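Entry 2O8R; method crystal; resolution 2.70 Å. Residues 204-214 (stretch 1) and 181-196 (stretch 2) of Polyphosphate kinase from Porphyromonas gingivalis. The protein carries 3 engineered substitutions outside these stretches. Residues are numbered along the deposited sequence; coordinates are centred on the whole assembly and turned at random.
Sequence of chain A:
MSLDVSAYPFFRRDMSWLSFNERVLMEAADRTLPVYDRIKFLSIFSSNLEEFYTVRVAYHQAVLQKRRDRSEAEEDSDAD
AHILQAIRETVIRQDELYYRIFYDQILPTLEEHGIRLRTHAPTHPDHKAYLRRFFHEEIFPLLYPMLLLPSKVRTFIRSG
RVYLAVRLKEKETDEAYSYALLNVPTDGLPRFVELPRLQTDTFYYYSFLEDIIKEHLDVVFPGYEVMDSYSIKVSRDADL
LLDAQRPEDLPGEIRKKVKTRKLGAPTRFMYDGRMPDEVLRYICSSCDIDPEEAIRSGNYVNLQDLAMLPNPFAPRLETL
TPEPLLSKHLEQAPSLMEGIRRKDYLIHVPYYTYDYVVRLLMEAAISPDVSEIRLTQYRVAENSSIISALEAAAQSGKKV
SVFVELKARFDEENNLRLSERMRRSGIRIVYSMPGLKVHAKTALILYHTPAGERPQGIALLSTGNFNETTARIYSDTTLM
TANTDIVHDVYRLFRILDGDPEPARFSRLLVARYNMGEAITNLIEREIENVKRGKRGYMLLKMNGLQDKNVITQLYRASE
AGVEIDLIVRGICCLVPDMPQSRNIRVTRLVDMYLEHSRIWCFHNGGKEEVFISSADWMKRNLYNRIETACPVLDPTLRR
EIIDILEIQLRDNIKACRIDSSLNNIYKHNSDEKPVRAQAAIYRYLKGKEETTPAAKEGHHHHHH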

# COMPACT_ATOMS: atom_id res chain seq x y z
N TYR A 204 -10.87 19.68 21.19
CA TYR A 204 -9.75 19.15 20.45
C TYR A 204 -9.43 20.17 19.36
O TYR A 204 -10.33 20.80 18.80
CB TYR A 204 -10.13 17.82 19.83
CG TYR A 204 -10.15 16.69 20.82
CD1 TYR A 204 -9.03 15.89 21.00
CD2 TYR A 204 -11.29 16.40 21.55
CE1 TYR A 204 -9.03 14.86 21.90
CE2 TYR A 204 -11.30 15.35 22.46
CZ TYR A 204 -10.16 14.59 22.64
OH TYR A 204 -10.12 13.55 23.53
N TYR A 205 -8.14 20.36 19.08
CA TYR A 205 -7.72 21.39 18.16
C TYR A 205 -7.10 20.81 16.92
O TYR A 205 -6.34 19.84 17.00
CB TYR A 205 -6.75 22.35 18.84
CG TYR A 205 -7.41 23.12 19.95
CD1 TYR A 205 -8.09 24.31 19.68
CD2 TYR A 205 -7.38 22.66 21.26
CE1 TYR A 205 -8.72 25.02 20.70
CE2 TYR A 205 -8.00 23.35 22.28
CZ TYR A 205 -8.66 24.53 21.99
OH TYR A 205 -9.27 25.22 23.01
N TYR A 206 -7.44 21.38 15.76
CA TYR A 206 -6.79 20.98 14.52
C TYR A 206 -6.43 22.18 13.67
O TYR A 206 -7.09 23.22 13.70
CB TYR A 206 -7.68 20.02 13.74
CG TYR A 206 -7.97 18.76 14.49
CD1 TYR A 206 -7.03 17.74 14.56
CD2 TYR A 206 -9.19 18.59 15.15
CE1 TYR A 206 -7.29 16.57 15.25
CE2 TYR A 206 -9.46 17.43 15.85
CZ TYR A 206 -8.51 16.42 15.90
OH TYR A 206 -8.75 15.27 16.59
N SER A 207 -5.37 22.02 12.90
CA SER A 207 -4.92 23.06 12.00
C SER A 207 -4.63 22.45 10.66
O SER A 207 -4.15 21.32 10.59
CB SER A 207 -3.63 23.67 12.53
OG SER A 207 -3.88 24.45 13.67
N PHE A 208 -4.94 23.20 9.60
CA PHE A 208 -4.47 22.88 8.25
C PHE A 208 -2.95 23.02 8.22
O PHE A 208 -2.39 23.97 8.79
CB PHE A 208 -5.05 23.83 7.20
CG PHE A 208 -6.53 23.67 6.96
CD1 PHE A 208 -6.99 22.94 5.87
CD2 PHE A 208 -7.46 24.27 7.79
CE1 PHE A 208 -8.35 22.80 5.63
CE2 PHE A 208 -8.82 24.13 7.55
CZ PHE A 208 -9.26 23.40 6.47
N LEU A 209 -2.29 22.08 7.57
CA LEU A 209 -0.86 22.17 7.37
C LEU A 209 -0.48 23.50 6.73
O LEU A 209 0.45 24.17 7.20
CB LEU A 209 -0.38 21.01 6.52
CG LEU A 209 1.11 20.67 6.50
CD1 LEU A 209 1.68 20.71 7.90
CD2 LEU A 209 1.31 19.29 5.85
N GLU A 210 -1.20 23.90 5.68
CA GLU A 210 -0.84 25.11 4.92
C GLU A 210 -0.99 26.38 5.74
O GLU A 210 -0.31 27.37 5.48
CB GLU A 210 -1.59 25.23 3.58
CG GLU A 210 -3.09 25.51 3.68
CD GLU A 210 -3.94 24.24 3.73
OE1 GLU A 210 -3.46 23.20 4.25
OE2 GLU A 210 -5.10 24.28 3.25
N ASP A 211 -1.88 26.35 6.72
CA ASP A 211 -2.03 27.47 7.64
C ASP A 211 -0.75 27.65 8.48
O ASP A 211 -0.22 28.75 8.59
CB ASP A 211 -3.27 27.29 8.52
CG ASP A 211 -4.55 27.73 7.83
OD1 ASP A 211 -4.49 28.38 6.77
OD2 ASP A 211 -5.64 27.45 8.37
N ILE A 212 -0.25 26.56 9.04
CA ILE A 212 0.99 26.60 9.79
C ILE A 212 2.11 27.19 8.96
O ILE A 212 2.83 28.08 9.43
CB ILE A 212 1.42 25.22 10.31
CG1 ILE A 212 0.26 24.59 11.12
CG2 ILE A 212 2.73 25.35 11.15
CD1 ILE A 212 0.40 23.08 11.31
N ILE A 213 2.26 26.71 7.73
CA ILE A 213 3.28 27.24 6.83
C ILE A 213 3.12 28.77 6.65
O ILE A 213 4.08 29.52 6.82
CB ILE A 213 3.29 26.50 5.48
CG1 ILE A 213 3.76 25.05 5.70
CG2 ILE A 213 4.21 27.21 4.49
CD1 ILE A 213 3.93 24.23 4.42
N LYS A 214 1.91 29.21 6.35
CA LYS A 214 1.60 30.63 6.22
C LYS A 214 2.08 31.47 7.42
O LYS A 214 2.57 32.58 7.25
CB LYS A 214 0.09 30.82 6.03
CG LYS A 214 -0.45 30.36 4.66
CD LYS A 214 -1.91 30.76 4.53
CE LYS A 214 -2.35 30.88 3.10
NZ LYS A 214 -3.74 31.37 3.07
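Stretch 2, residues 181-196: LLNVPTDGLPRFVELP

Stretch 2 meets stretch 1 in two ways: its strand 192-195 pairs with strand 204-208, and residues 182-186 and 189-191 pack against helix 209-214. The N-to-C directions of the two strands differ by 145°, so the pairing is antiparallel but twisted, and their axes approach to 4.4 Å.

The register runs from Tyr205 opposite Leu195 to Phe208 opposite Phe192. At the edge of the Tyr204 ring lies Glu194, with OE2 3.7 Å from CD1. Tyr205 CB sits 3.8 Å from Leu195 CB. Tyr206 and Glu194 form a non-hydrogen-bonded pair, their CA atoms 4.5 Å apart, and Tyr206 CE1 reaches Glu194 CG at 3.7 Å. Ser207 and Val193 are the best-defined hydrogen-bonded pair: Val193 N to Ser207 O is 2.8 Å at 165°, and Ser207 N to Val193 O is 2.9 Å at 143°. Phe208 shares a face of the sheet with Tyr206, Glu194 and Phe192; the edge of the Phe192 ring points to the face of the Phe208 ring, with centroids 5.2 Å apart and planes at 62°.

Phe208 is also the N-cap residue, and beyond it the chain turns helical (Leu209 phi/psi -54/-46). Leu209 N still donates to Arg191 O at 2.7 Å, so backbone bonding continues past the strand. Leu209 is the most covered residue of stretch 1, with CD2 3.6 Å from Leu189 CB and CD1 4.0 Å from Val193 CG2. Glu210 receives a two-pronged salt bridge: Arg191 NH2 to Glu210 OE2 is 2.6 Å, and Arg191 NE to Glu210 OE1 is 2.9 Å. Although Arg191 CB points away, the end of its side chain comes nearer to stretch 1, with chi2 at 61° (p), and makes this contact. Two residues on, Ile212 CD1 meets Val193 CG2 at 3.8 Å, while Ile213 places CG2 3.6 Å from Leu182 CD1 and CD1 3.9 Å from Pro185 CD.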

# COMPACT_ATOMS: atom_id res chain seq x y z
N LEU A 181 6.99 30.06 -4.86
CA LEU A 181 6.12 28.92 -4.81
C LEU A 181 6.66 28.02 -3.75
O LEU A 181 7.85 27.71 -3.77
CB LEU A 181 6.16 28.19 -6.15
CG LEU A 181 5.18 27.05 -6.41
CD1 LEU A 181 3.77 27.59 -6.58
CD2 LEU A 181 5.59 26.33 -7.66
N LEU A 182 5.82 27.60 -2.81
CA LEU A 182 6.22 26.45 -1.99
C LEU A 182 5.21 25.31 -1.81
O LEU A 182 4.00 25.45 -2.07
CB LEU A 182 6.92 26.85 -0.68
CG LEU A 182 6.34 27.91 0.23
CD1 LEU A 182 5.26 27.31 1.08
CD2 LEU A 182 7.44 28.44 1.09
N ASN A 183 5.75 24.17 -1.38
CA ASN A 183 5.01 22.93 -1.31
C ASN A 183 4.37 22.76 0.04
O ASN A 183 4.92 23.20 1.05
CB ASN A 183 5.96 21.75 -1.57
CG ASN A 183 7.26 21.86 -0.79
OD1 ASN A 183 7.82 22.94 -0.63
ND2 ASN A 183 7.75 20.73 -0.31
N VAL A 184 3.20 22.14 0.08
CA VAL A 184 2.66 21.73 1.35
C VAL A 184 2.83 20.22 1.44
O VAL A 184 2.12 19.46 0.79
CB VAL A 184 1.24 22.27 1.59
CG1 VAL A 184 1.09 23.57 0.85
CG2 VAL A 184 0.18 21.31 1.15
N PRO A 185 3.82 19.78 2.22
CA PRO A 185 4.33 18.40 2.17
C PRO A 185 3.36 17.38 2.75
O PRO A 185 3.69 16.71 3.73
CB PRO A 185 5.60 18.46 3.01
CG PRO A 185 5.42 19.62 3.92
CD PRO A 185 4.52 20.60 3.23
N THR A 186 2.19 17.24 2.14
CA THR A 186 1.21 16.29 2.64
C THR A 186 1.56 14.87 2.23
O THR A 186 0.92 13.92 2.64
CB THR A 186 -0.21 16.63 2.21
OG1 THR A 186 -0.27 16.72 0.79
CG2 THR A 186 -0.62 17.93 2.81
N ASP A 187 2.62 14.75 1.44
CA ASP A 187 3.20 13.46 1.13
C ASP A 187 4.01 12.92 2.31
O ASP A 187 4.47 11.78 2.29
CB ASP A 187 4.10 13.58 -0.10
CG ASP A 187 5.13 14.71 0.02
OD1 ASP A 187 5.26 15.31 1.11
OD2 ASP A 187 5.81 15.00 -0.99
N GLY A 188 4.23 13.76 3.31
CA GLY A 188 5.04 13.40 4.48
C GLY A 188 4.41 13.79 5.81
O GLY A 188 4.85 13.33 6.86
N LEU A 189 3.39 14.63 5.76
CA LEU A 189 2.70 15.09 6.97
C LEU A 189 1.19 15.02 6.76
O LEU A 189 0.72 14.95 5.63
CB LEU A 189 3.12 16.52 7.29
CG LEU A 189 4.50 16.77 7.89
CD1 LEU A 189 4.55 18.19 8.39
CD2 LEU A 189 4.76 15.82 9.03
N PRO A 190 0.41 15.03 7.85
CA PRO A 190 -1.02 15.04 7.64
C PRO A 190 -1.53 16.43 7.24
O PRO A 190 -0.90 17.44 7.58
CB PRO A 190 -1.57 14.66 9.01
CG PRO A 190 -0.58 15.17 9.96
CD PRO A 190 0.76 15.03 9.28
N ARG A 191 -2.65 16.46 6.53
CA ARG A 191 -3.29 17.71 6.14
C ARG A 191 -3.72 18.44 7.39
O ARG A 191 -3.60 19.67 7.48
CB ARG A 191 -4.51 17.43 5.26
CG ARG A 191 -5.19 18.67 4.71
CD ARG A 191 -4.27 19.50 3.81
NE ARG A 191 -4.87 20.79 3.46
CZ ARG A 191 -5.71 20.98 2.44
NH1 ARG A 191 -6.07 19.98 1.65
NH2 ARG A 191 -6.19 22.19 2.21
N PHE A 192 -4.22 17.67 8.36
CA PHE A 192 -4.69 18.21 9.63
C PHE A 192 -3.76 17.84 10.77
O PHE A 192 -3.43 16.67 10.95
CB PHE A 192 -6.12 17.76 9.89
CG PHE A 192 -7.05 18.11 8.78
CD1 PHE A 192 -7.44 19.44 8.58
CD2 PHE A 192 -7.51 17.14 7.90
CE1 PHE A 192 -8.29 19.78 7.55
CE2 PHE A 192 -8.35 17.48 6.86
CZ PHE A 192 -8.74 18.80 6.68
N VAL A 193 -3.32 18.86 11.50
CA VAL A 193 -2.33 18.71 12.56
C VAL A 193 -3.02 18.99 13.89
O VAL A 193 -3.55 20.08 14.09
CB VAL A 193 -1.13 19.68 12.33
CG1 VAL A 193 -0.04 19.51 13.40
CG2 VAL A 193 -0.54 19.45 10.97
N GLU A 194 -3.05 17.98 14.76
CA GLU A 194 -3.64 18.11 16.10
C GLU A 194 -2.70 18.90 17.00
O GLU A 194 -1.49 18.74 16.93
CB GLU A 194 -3.90 16.73 16.70
CG GLU A 194 -4.82 16.73 17.94
CD GLU A 194 -4.82 15.40 18.71
OE1 GLU A 194 -3.91 14.56 18.49
OE2 GLU A 194 -5.73 15.20 19.54
N LEU A 195 -3.28 19.76 17.83
CA LEU A 195 -2.51 20.56 18.78
C LEU A 195 -2.71 19.99 20.17
O LEU A 195 -3.82 19.55 20.50
CB LEU A 195 -2.98 22.02 18.75
CG LEU A 195 -2.90 22.76 17.42
CD1 LEU A 195 -2.98 24.25 17.64
CD2 LEU A 195 -1.62 22.44 16.71
N PRO A 196 -1.65 19.96 21.00
CA PRO A 196 -1.74 19.30 22.32
C PRO A 196 -2.84 19.85 23.24
O PRO A 196 -3.24 21.02 23.15
CB PRO A 196 -0.34 19.50 22.90
CG PRO A 196 0.55 19.69 21.69
CD PRO A 196 -0.30 20.50 20.75